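Local coordinates for protein probable 2-phosphosulfolactate phosphatase (Clostridium acetobutylicum, PDB 1VR0) that probably removes the phosphate from (2R)-O-phospho-3-sulfolactate, using magnesium, to give (2R)-3-sulfolactate and inorganic phosphate, at residues Ser134-Glu139 with Lys232-Leu237; Ala127-Ile132 with Val238-Asn243; Leu61-Ala66 with Ile111-Asn116. One frame throughout, in Å; residues are numbered along the deposited sequence.

Interaction 1: Ser134-Glu139 with Lys232-Leu237; sequences SVLNGE and KDIVKL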
loop_
_atom_site.group_PDB
_atom_site.type_symbol
_atom_site.label_atom_id
_atom_site.label_comp_id
_atom_site.label_asym_id
_atom_site.label_seq_id
_atom_site.Cartn_x
_atom_site.Cartn_y
_atom_site.Cartn_z
ATOM N N SER A 134 8.122 -3.852 -16.633
ATOM C CA SER A 134 8.186 -2.413 -16.873
ATOM C C SER A 134 7.059 -2.112 -17.818
ATOM O O SER A 134 6.419 -3.041 -18.355
ATOM C CB SER A 134 9.528 -2.056 -17.521
ATOM O OG SER A 134 9.702 -2.693 -18.800
ATOM N N VAL A 135 6.840 -0.835 -18.091
ATOM C CA VAL A 135 5.870 -0.467 -19.140
ATOM C C VAL A 135 6.285 -1.038 -20.486
ATOM O O VAL A 135 5.448 -1.481 -21.278
ATOM C CB VAL A 135 5.681 1.083 -19.248
ATOM C CG1 VAL A 135 4.608 1.448 -20.270
ATOM C CG2 VAL A 135 5.279 1.638 -17.926
ATOM N N LEU A 136 7.585 -1.021 -20.733
ATOM C CA LEU A 136 8.136 -1.414 -22.033
ATOM C C LEU A 136 7.816 -2.852 -22.396
ATOM O O LEU A 136 7.615 -3.138 -23.560
ATOM C CB LEU A 136 9.654 -1.257 -22.021
ATOM C CG LEU A 136 10.209 0.122 -21.717
ATOM C CD1 LEU A 136 11.664 -0.005 -21.275
ATOM C CD2 LEU A 136 10.044 1.004 -22.934
ATOM N N ASN A 137 7.801 -3.755 -21.411
ATOM C CA ASN A 137 7.492 -5.166 -21.672
ATOM C C ASN A 137 6.243 -5.688 -20.958
ATOM O O ASN A 137 6.085 -6.894 -20.766
ATOM C CB ASN A 137 8.711 -6.055 -21.385
ATOM C CG ASN A 137 9.017 -6.191 -19.913
ATOM O OD1 ASN A 137 8.517 -5.435 -19.098
ATOM N ND2 ASN A 137 9.839 -7.169 -19.570
ATOM N N GLY A 138 5.339 -4.777 -20.621
ATOM C CA GLY A 138 4.120 -5.103 -19.881
ATOM C C GLY A 138 3.290 -6.203 -20.502
ATOM O O GLY A 138 2.973 -7.175 -19.838
ATOM N N GLU A 139 2.974 -6.077 -21.784
ATOM C CA GLU A 139 2.199 -7.106 -22.464
ATOM C C GLU A 139 2.906 -8.466 -22.414
ATOM O O GLU A 139 2.284 -9.501 -22.125
ATOM C CB GLU A 139 1.930 -6.719 -23.927
ATOM C CG GLU A 139 1.007 -5.517 -24.141
ATOM C CD GLU A 139 -0.496 -5.840 -24.030
ATOM O OE1 GLU A 139 -0.879 -7.009 -23.871
ATOM O OE2 GLU A 139 -1.325 -4.915 -24.119
ATOM N N LYS A 232 4.696 1.897 -24.225
ATOM C CA LYS A 232 4.085 0.575 -24.043
ATOM C C LYS A 232 4.624 -0.461 -25.012
ATOM O O LYS A 232 4.796 -0.170 -26.177
ATOM C CB LYS A 232 2.546 0.649 -24.243
ATOM C CG LYS A 232 1.779 1.381 -23.132
ATOM C CD LYS A 232 0.299 1.514 -23.460
ATOM C CE LYS A 232 -0.490 1.866 -22.236
ATOM N NZ LYS A 232 -1.840 2.327 -22.634
ATOM N N ASP A 233 4.893 -1.669 -24.527
ATOM C CA ASP A 233 4.968 -2.845 -25.410
ATOM C C ASP A 233 5.952 -2.700 -26.543
ATOM O O ASP A 233 5.671 -3.108 -27.667
ATOM C CB ASP A 233 3.572 -3.131 -25.981
ATOM C CG ASP A 233 3.492 -4.445 -26.760
ATOM O OD1 ASP A 233 4.084 -5.493 -26.365
ATOM O OD2 ASP A 233 2.804 -4.434 -27.803
ATOM N N ILE A 234 7.108 -2.113 -26.273
ATOM C CA ILE A 234 8.152 -2.073 -27.282
ATOM C C ILE A 234 9.181 -3.182 -27.070
ATOM O O ILE A 234 9.978 -3.460 -27.949
ATOM C CB ILE A 234 8.838 -0.692 -27.420
ATOM C CG1 ILE A 234 9.694 -0.337 -26.212
ATOM C CG2 ILE A 234 7.809 0.410 -27.685
ATOM C CD1 ILE A 234 10.447 0.983 -26.457
ATOM N N VAL A 235 9.154 -3.843 -25.934
ATOM C CA VAL A 235 10.045 -4.981 -25.723
ATOM C C VAL A 235 9.216 -6.250 -25.505
ATOM O O VAL A 235 8.278 -6.242 -24.711
ATOM C CB VAL A 235 10.993 -4.699 -24.544
ATOM C CG1 VAL A 235 11.791 -5.946 -24.173
ATOM C CG2 VAL A 235 11.916 -3.497 -24.898
ATOM N N LYS A 236 9.541 -7.312 -26.241
ATOM C CA LYS A 236 8.805 -8.598 -26.201
ATOM C C LYS A 236 9.483 -9.634 -25.310
ATOM O O LYS A 236 9.066 -10.771 -25.236
ATOM C CB LYS A 236 8.666 -9.190 -27.611
ATOM C CG LYS A 236 8.077 -8.242 -28.670
ATOM C CD LYS A 236 6.767 -7.563 -28.217
ATOM C CE LYS A 236 6.313 -6.504 -29.257
ATOM N NZ LYS A 236 4.986 -5.941 -28.904
ATOM N N LEU A 237 10.509 -9.204 -24.613
ATOM C CA LEU A 237 11.332 -10.054 -23.778
ATOM C C LEU A 237 10.912 -9.924 -22.312
ATOM O O LEU A 237 10.583 -8.810 -21.845
ATOM C CB LEU A 237 12.749 -9.531 -23.883
ATOM C CG LEU A 237 13.845 -10.538 -23.897
ATOM C CD1 LEU A 237 13.865 -11.214 -25.247
ATOM C CD2 LEU A 237 15.120 -9.761 -23.608
#

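Interaction 2: Ala127-Ile132 with Val238-Asn243; sequences ARDILI and VPQYTN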
loop_
_atom_site.group_PDB
_atom_site.type_symbol
_atom_site.label_atom_id
_atom_site.label_comp_id
_atom_site.label_asym_id
_atom_site.label_seq_id
_atom_site.Cartn_x
_atom_site.Cartn_y
_atom_site.Cartn_z
ATOM N N ALA A 127 10.578 -16.577 -4.421
ATOM C CA ALA A 127 9.500 -16.815 -5.375
ATOM C C ALA A 127 9.875 -17.976 -6.264
ATOM O O ALA A 127 11.061 -18.257 -6.440
ATOM C CB ALA A 127 9.260 -15.576 -6.212
ATOM N N ARG A 128 8.880 -18.651 -6.840
ATOM C CA ARG A 128 9.168 -19.692 -7.816
ATOM C C ARG A 128 9.820 -19.114 -9.084
ATOM O O ARG A 128 10.761 -19.698 -9.628
ATOM C CB ARG A 128 7.912 -20.463 -8.193
ATOM C CG ARG A 128 8.196 -21.664 -9.111
ATOM C CD ARG A 128 6.932 -22.277 -9.605
ATOM N NE ARG A 128 6.219 -22.970 -8.544
ATOM C CZ ARG A 128 4.974 -23.422 -8.647
ATOM N NH1 ARG A 128 4.274 -23.243 -9.764
ATOM N NH2 ARG A 128 4.423 -24.040 -7.609
ATOM N N ASP A 129 9.277 -17.997 -9.572
ATOM C CA ASP A 129 9.824 -17.312 -10.737
ATOM C C ASP A 129 9.857 -15.853 -10.439
ATOM O O ASP A 129 8.832 -15.319 -10.051
ATOM C CB ASP A 129 8.933 -17.520 -11.957
ATOM C CG ASP A 129 8.945 -18.955 -12.448
ATOM O OD1 ASP A 129 9.977 -19.358 -13.007
ATOM O OD2 ASP A 129 7.922 -19.681 -12.278
ATOM N N ILE A 130 11.017 -15.212 -10.613
ATOM C CA ILE A 130 11.114 -13.754 -10.538
ATOM C C ILE A 130 11.200 -13.138 -11.942
ATOM O O ILE A 130 12.200 -13.289 -12.629
ATOM C CB ILE A 130 12.335 -13.259 -9.747
ATOM C CG1 ILE A 130 12.309 -13.755 -8.301
ATOM C CG2 ILE A 130 12.389 -11.710 -9.797
ATOM C CD1 ILE A 130 13.045 -15.007 -8.090
ATOM N N LEU A 131 10.165 -12.419 -12.336
ATOM C CA LEU A 131 10.125 -11.727 -13.622
ATOM C C LEU A 131 10.464 -10.268 -13.488
ATOM O O LEU A 131 10.203 -9.653 -12.471
ATOM C CB LEU A 131 8.725 -11.823 -14.230
ATOM C CG LEU A 131 8.160 -13.234 -14.392
ATOM C CD1 LEU A 131 6.771 -13.164 -15.028
ATOM C CD2 LEU A 131 9.089 -14.134 -15.235
ATOM N N ILE A 132 11.027 -9.688 -14.531
ATOM C CA ILE A 132 11.354 -8.274 -14.499
ATOM C C ILE A 132 10.380 -7.563 -15.394
ATOM O O ILE A 132 10.298 -7.879 -16.564
ATOM C CB ILE A 132 12.775 -7.998 -15.000
ATOM C CG1 ILE A 132 13.803 -8.771 -14.155
ATOM C CG2 ILE A 132 13.032 -6.522 -14.974
ATOM C CD1 ILE A 132 13.693 -8.555 -12.632
ATOM N N VAL A 238 10.949 -11.043 -21.586
ATOM C CA VAL A 238 10.694 -11.024 -20.162
ATOM C C VAL A 238 11.885 -11.520 -19.384
ATOM O O VAL A 238 12.012 -12.699 -19.132
ATOM C CB VAL A 238 9.505 -11.883 -19.805
ATOM C CG1 VAL A 238 9.232 -11.787 -18.308
ATOM C CG2 VAL A 238 8.280 -11.441 -20.604
ATOM N N PRO A 239 12.751 -10.615 -18.947
ATOM C CA PRO A 239 13.901 -11.082 -18.189
ATOM C C PRO A 239 13.507 -11.785 -16.905
ATOM O O PRO A 239 12.457 -11.517 -16.321
ATOM C CB PRO A 239 14.669 -9.803 -17.859
ATOM C CG PRO A 239 14.140 -8.765 -18.771
ATOM C CD PRO A 239 12.727 -9.151 -19.072
ATOM N N GLN A 240 14.370 -12.683 -16.472
ATOM C CA GLN A 240 14.058 -13.509 -15.349
ATOM C C GLN A 240 15.284 -13.630 -14.459
ATOM O O GLN A 240 16.374 -13.905 -14.943
ATOM C CB GLN A 240 13.607 -14.839 -15.889
ATOM C CG GLN A 240 12.858 -15.629 -14.904
ATOM C CD GLN A 240 11.897 -16.632 -15.517
ATOM O OE1 GLN A 240 11.643 -16.657 -16.743
ATOM N NE2 GLN A 240 11.338 -17.467 -14.644
ATOM N N TYR A 241 15.100 -13.385 -13.165
ATOM C CA TYR A 241 16.172 -13.489 -12.168
ATOM C C TYR A 241 16.216 -14.922 -11.638
ATOM O O TYR A 241 15.217 -15.458 -11.205
ATOM C CB TYR A 241 15.933 -12.472 -11.030
ATOM C CG TYR A 241 16.906 -12.533 -9.865
ATOM C CD1 TYR A 241 18.212 -12.122 -10.006
ATOM C CD2 TYR A 241 16.502 -12.970 -8.610
ATOM C CE1 TYR A 241 19.089 -12.180 -8.963
ATOM C CE2 TYR A 241 17.386 -13.019 -7.547
ATOM C CZ TYR A 241 18.681 -12.629 -7.738
ATOM O OH TYR A 241 19.592 -12.677 -6.704
ATOM N N THR A 242 17.386 -15.532 -11.695
ATOM C CA THR A 242 17.574 -16.925 -11.353
ATOM C C THR A 242 18.987 -17.094 -10.857
ATOM O O THR A 242 19.892 -16.793 -11.603
ATOM C CB THR A 242 17.408 -17.825 -12.623
ATOM O OG1 THR A 242 16.116 -17.612 -13.217
ATOM C CG2 THR A 242 17.569 -19.300 -12.266
ATOM N N ASN A 243 19.168 -17.576 -9.627
ATOM C CA ASN A 243 20.487 -17.834 -9.080
ATOM C C ASN A 243 21.410 -16.632 -9.213
ATOM O O ASN A 243 22.515 -16.752 -9.714
ATOM C CB ASN A 243 21.125 -19.053 -9.758
ATOM C CG ASN A 243 20.311 -20.318 -9.590
ATOM O OD1 ASN A 243 19.753 -20.579 -8.534
ATOM N ND2 ASN A 243 20.270 -21.130 -10.634
HETATM O O HOH W 1 12.925 -16.799 -12.049
#

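Interaction 3: Leu61-Ala66 with Ile111-Asn116; sequences LTVEEA and IMTTTN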
loop_
_atom_site.group_PDB
_atom_site.type_symbol
_atom_site.label_atom_id
_atom_site.label_comp_id
_atom_site.label_asym_id
_atom_site.label_seq_id
_atom_site.Cartn_x
_atom_site.Cartn_y
_atom_site.Cartn_z
ATOM N N LEU A 61 23.696 -5.201 -4.167
ATOM C CA LEU A 61 23.193 -4.216 -3.220
ATOM C C LEU A 61 24.212 -3.109 -2.924
ATOM O O LEU A 61 23.829 -1.994 -2.593
ATOM C CB LEU A 61 22.695 -4.909 -1.939
ATOM C CG LEU A 61 21.504 -5.882 -2.101
ATOM C CD1 LEU A 61 20.975 -6.321 -0.771
ATOM C CD2 LEU A 61 20.336 -5.346 -2.965
ATOM N N THR A 62 25.499 -3.385 -3.036
ATOM C CA THR A 62 26.471 -2.358 -2.684
ATOM C C THR A 62 27.457 -2.137 -3.797
ATOM O O THR A 62 27.714 -3.032 -4.605
ATOM C CB THR A 62 27.257 -2.695 -1.375
ATOM O OG1 THR A 62 28.195 -3.760 -1.604
ATOM C CG2 THR A 62 26.302 -3.097 -0.309
ATOM N N VAL A 63 28.044 -0.952 -3.805
ATOM C CA VAL A 63 29.135 -0.644 -4.717
ATOM C C VAL A 63 30.319 -1.581 -4.506
ATOM O O VAL A 63 30.951 -2.020 -5.462
ATOM C CB VAL A 63 29.570 0.841 -4.561
ATOM C CG1 VAL A 63 30.839 1.149 -5.371
ATOM C CG2 VAL A 63 28.382 1.757 -4.960
ATOM N N GLU A 64 30.621 -1.900 -3.261
ATOM C CA GLU A 64 31.775 -2.754 -2.987
ATOM C C GLU A 64 31.603 -4.156 -3.602
ATOM O O GLU A 64 32.497 -4.700 -4.212
ATOM C CB GLU A 64 31.972 -2.848 -1.495
ATOM C CG GLU A 64 33.341 -3.287 -1.135
ATOM C CD GLU A 64 33.384 -3.977 0.222
ATOM O OE1 GLU A 64 34.521 -4.149 0.743
ATOM O OE2 GLU A 64 32.286 -4.339 0.749
ATOM N N GLU A 65 30.411 -4.704 -3.456
ATOM C CA GLU A 65 30.074 -6.002 -4.026
ATOM C C GLU A 65 30.088 -5.958 -5.573
ATOM O O GLU A 65 30.489 -6.926 -6.206
ATOM C CB GLU A 65 28.736 -6.460 -3.432
ATOM C CG GLU A 65 27.934 -7.508 -4.191
ATOM C CD GLU A 65 28.313 -8.956 -3.903
ATOM O OE1 GLU A 65 29.529 -9.256 -3.655
ATOM O OE2 GLU A 65 27.347 -9.783 -3.968
ATOM N N ALA A 66 29.682 -4.819 -6.157
ATOM C CA ALA A 66 29.738 -4.598 -7.612
ATOM C C ALA A 66 31.161 -4.633 -8.146
ATOM O O ALA A 66 31.411 -5.234 -9.194
ATOM C CB ALA A 66 29.065 -3.283 -7.997
ATOM N N ILE A 111 26.946 -5.539 -14.410
ATOM C CA ILE A 111 26.879 -5.521 -12.967
ATOM C C ILE A 111 26.173 -4.210 -12.589
ATOM O O ILE A 111 26.626 -3.127 -12.932
ATOM C CB ILE A 111 28.263 -5.525 -12.312
ATOM C CG1 ILE A 111 29.197 -6.602 -12.889
ATOM C CG2 ILE A 111 28.151 -5.702 -10.824
ATOM C CD1 ILE A 111 28.648 -8.012 -12.940
HETATM N N MSE A 112 25.049 -4.301 -11.896
HETATM C CA MSE A 112 24.405 -3.087 -11.424
HETATM C C MSE A 112 23.881 -3.095 -10.013
HETATM O O MSE A 112 23.498 -4.129 -9.465
HETATM C CB MSE A 112 23.283 -2.633 -12.357
HETATM C CG MSE A 112 22.338 -3.677 -12.863
HETATM SE SE MSE A 112 20.728 -2.883 -13.824
HETATM C CE MSE A 112 21.516 -1.013 -14.425
ATOM N N THR A 113 23.879 -1.898 -9.449
ATOM C CA THR A 113 23.328 -1.648 -8.151
ATOM C C THR A 113 22.567 -0.337 -8.251
ATOM O O THR A 113 23.066 0.636 -8.829
ATOM C CB THR A 113 24.424 -1.603 -7.075
ATOM O OG1 THR A 113 23.815 -1.365 -5.810
ATOM C CG2 THR A 113 25.484 -0.535 -7.344
ATOM N N THR A 114 21.340 -0.328 -7.732
ATOM C CA THR A 114 20.490 0.859 -7.770
ATOM C C THR A 114 19.818 1.122 -6.434
ATOM O O THR A 114 19.881 0.305 -5.501
ATOM C CB THR A 114 19.399 0.802 -8.897
ATOM O OG1 THR A 114 18.386 -0.159 -8.591
ATOM C CG2 THR A 114 19.985 0.477 -10.240
ATOM N N THR A 115 19.193 2.293 -6.351
ATOM C CA THR A 115 18.583 2.787 -5.126
ATOM C C THR A 115 17.397 1.889 -4.672
ATOM O O THR A 115 17.343 1.516 -3.512
ATOM C CB THR A 115 18.165 4.300 -5.300
ATOM O OG1 THR A 115 19.330 5.158 -5.378
ATOM C CG2 THR A 115 17.284 4.764 -4.136
ATOM N N ASN A 116 16.530 1.489 -5.614
ATOM C CA ASN A 116 15.285 0.750 -5.330
ATOM C C ASN A 116 15.145 -0.639 -6.008
ATOM O O ASN A 116 15.012 -1.687 -5.319
ATOM C CB ASN A 116 14.128 1.637 -5.756
ATOM C CG ASN A 116 14.184 2.983 -5.073
ATOM O OD1 ASN A 116 14.377 3.050 -3.851
ATOM N ND2 ASN A 116 14.073 4.062 -5.852
#

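Interaction 1: Ser134-Glu139 with Lys232-Leu237
With CG of Asn-137 set between its own backbone N and carbonyl carbon (chi1 72°), the crowded position, the amide swings over the loop 232-237. Asn-137 is the third residue of the type I beta turn Val-135 to Gly-138 and the N-cap residue directly before helix 138-148, yet its side chain caps nothing; it ties the loop 232-237 to the end of strand 129-133. The ND2 atom of Asn-137 meets Leu-237 O at 2.9 Å, with the acceptor close to the amide plane and the donor in the carbonyl plane. ND2 also bonds to Ile-132 O, while OD1 takes a weak bond from Ser-134 N, so the amide is gripped at both ends and its flip is fixed. Asn suits such a place because it can both donate and accept.

The turn's carbonyls hold the loop by its backbone: Val-235 N reaches Leu-136 O at 2.9 Å, from above the carbonyl plane, and Asp-233 N makes a weak bond to Val-135 O at 3.3 Å. Beside this seam Leu-136 and Ile-234 run side by side, pointing the same way, with CD2 of the leucine 3.5 Å from CD1 of the isoleucine, and Tyr-228 of helix 223-229 touches both.

On the helix side, the methylenes of Glu-139 lean on the Asp-233 carboxylate, while OE1 of Glu-139 turns off to a salt bridge with Arg-181. The two like charges lie apart, Glu-139 OE2 being 5.6 Å from Asp-233 OD2. Asp-233 has its own counter-charge: Lys-236 NZ sits 2.7 Å from OD1, above the carboxylate plane.

Interaction 2: Ala127-Ile132 with Val238-Asn243
Strand 129-133 takes 240-242 as its antiparallel neighbour in the mixed sheet, the chain reversing direction from the parallel strands 33-37 and 129-133. The packing is tight at Ile-132 and Pro-239. Ile-132 N donates to Pro-239 O at 2.9 Å, from above the carbonyl plane, and CB of Ile-132 lies 3.9 Å from CB of Pro-239, the two side chains crossing at about a right angle. Proline fits here because it gives up only its N-H, while its carbonyl still serves the neighbouring strand. Helix 42-51 and Ile-246 close over this pair.

Next along, Leu-131 and Gln-240 form a non-hydrogen-bonded pair. On their face, Leu-131 spreads CD2 between Val-238 CG1, 3.9 Å away, and the amide carbon CD of Gln-240, 3.8 Å away, with helix 138-148 touching these residues. On the other, Ile-130 lies alongside Tyr-241: CG2 of the isoleucine is 3.8 Å from CB of the tyrosine, and its CD1 comes to the ring edge. The Tyr-241 hydroxyl bonds to Glu-125 and Lys-122.

Farther along, the seam loosens. Tyr-241 N still donates to Ile-130 O at 3.0 Å, in the carbonyl plane, but the return bond is replaced by a water. That water accepts from Ile-130 N at 2.9 Å and from Gln-240 NE2, and donates to Tyr-241 O. The extended Gln-240 chain, CG anti to the backbone N (chi1 -162°), carries NE2 across to it, alongside the partly exposed Asp-129. With three bonds from the two strands, the water supplies the polar partners that the splayed backbone no longer provides directly, so neither Ile-130 N nor Tyr-241 O is left without one.

Interaction 3: Leu61-Ala66 with Ile111-Asn116
Helix 63-73 is the connection of a beta-alpha-beta crossover, leading from strand 56-59 to strand 77-81, the two edges of a three-stranded parallel sheet; the contact sets its first turn against the central strand, 109-113. Thr-62 starts the helix as N-cap. Its OG1, between the backbone N and the carbonyl carbon (chi1 72°), accepts from Glu-65 N at 3.0 Å in a nearly straight bond, and so satisfies an amide that the first turn leaves without a carbonyl.

Two side chains of the strand face the helix. Ile-111 turns CG2 anti to its backbone N, which brings this methyl 3.8 Å from Ala-66 CB and 3.7 Å from Ala-66 O; the small alanine lets helix and strand come close. At Thr-113, CG2 takes the crowded position and lies 4.4 Å from Val-63 CG2, a looser touch. OG1 is anti to the backbone N (chi1 -179°) and hydrogen-bonds to Val-60 O, just ahead of the segment 61-66, and to Arg-83 NH2. The same Thr-113 OG1 comes within 3.3 Å of Leu-61 O, the closest approach between the two segments. Between Ile-111 and Thr-113, Met-112, a selenomethionine, points away to pack on helix 42-51.

Beyond the strand the chain enters the sulfolactate pocket. Thr-115 and Asn-116 touch the ligand, with OG1 of Thr-115 bonded to Glu-82 and OD1 of Asn-116 held by Tyr-160 N.

The chemistry is thus divided: the methyls of Ala-66 and Ile-111 meet where the helix passes the strand, while the Thr-113 hydroxyl joins the end of the strand to the turn before the helix and to Arg-83.

Overall arrangement
Interactions 1 and 2 form one continuous region: strand 129-133 runs into the turn that opens helix 138-148, and the loop 232-237 runs straight into 238-243. They meet at Asn-137, whose ND2 is 3.1 Å from Ile-132 O, although their centres are 16 Å apart. Interaction 3 belongs to the separate three-stranded sheet, its centre 25 Å from that of interaction 1 and 18 Å from that of interaction 2, and it touches neither. It alone contributes pocket residues, Thr-115 and Asn-116. Neither of the others supplies a pocket or metal-site residue, though both come near: the Val-135 side chain is about 11 Å from the magnesium, and that of Ile-132 about 13 Å from the sulfolactate.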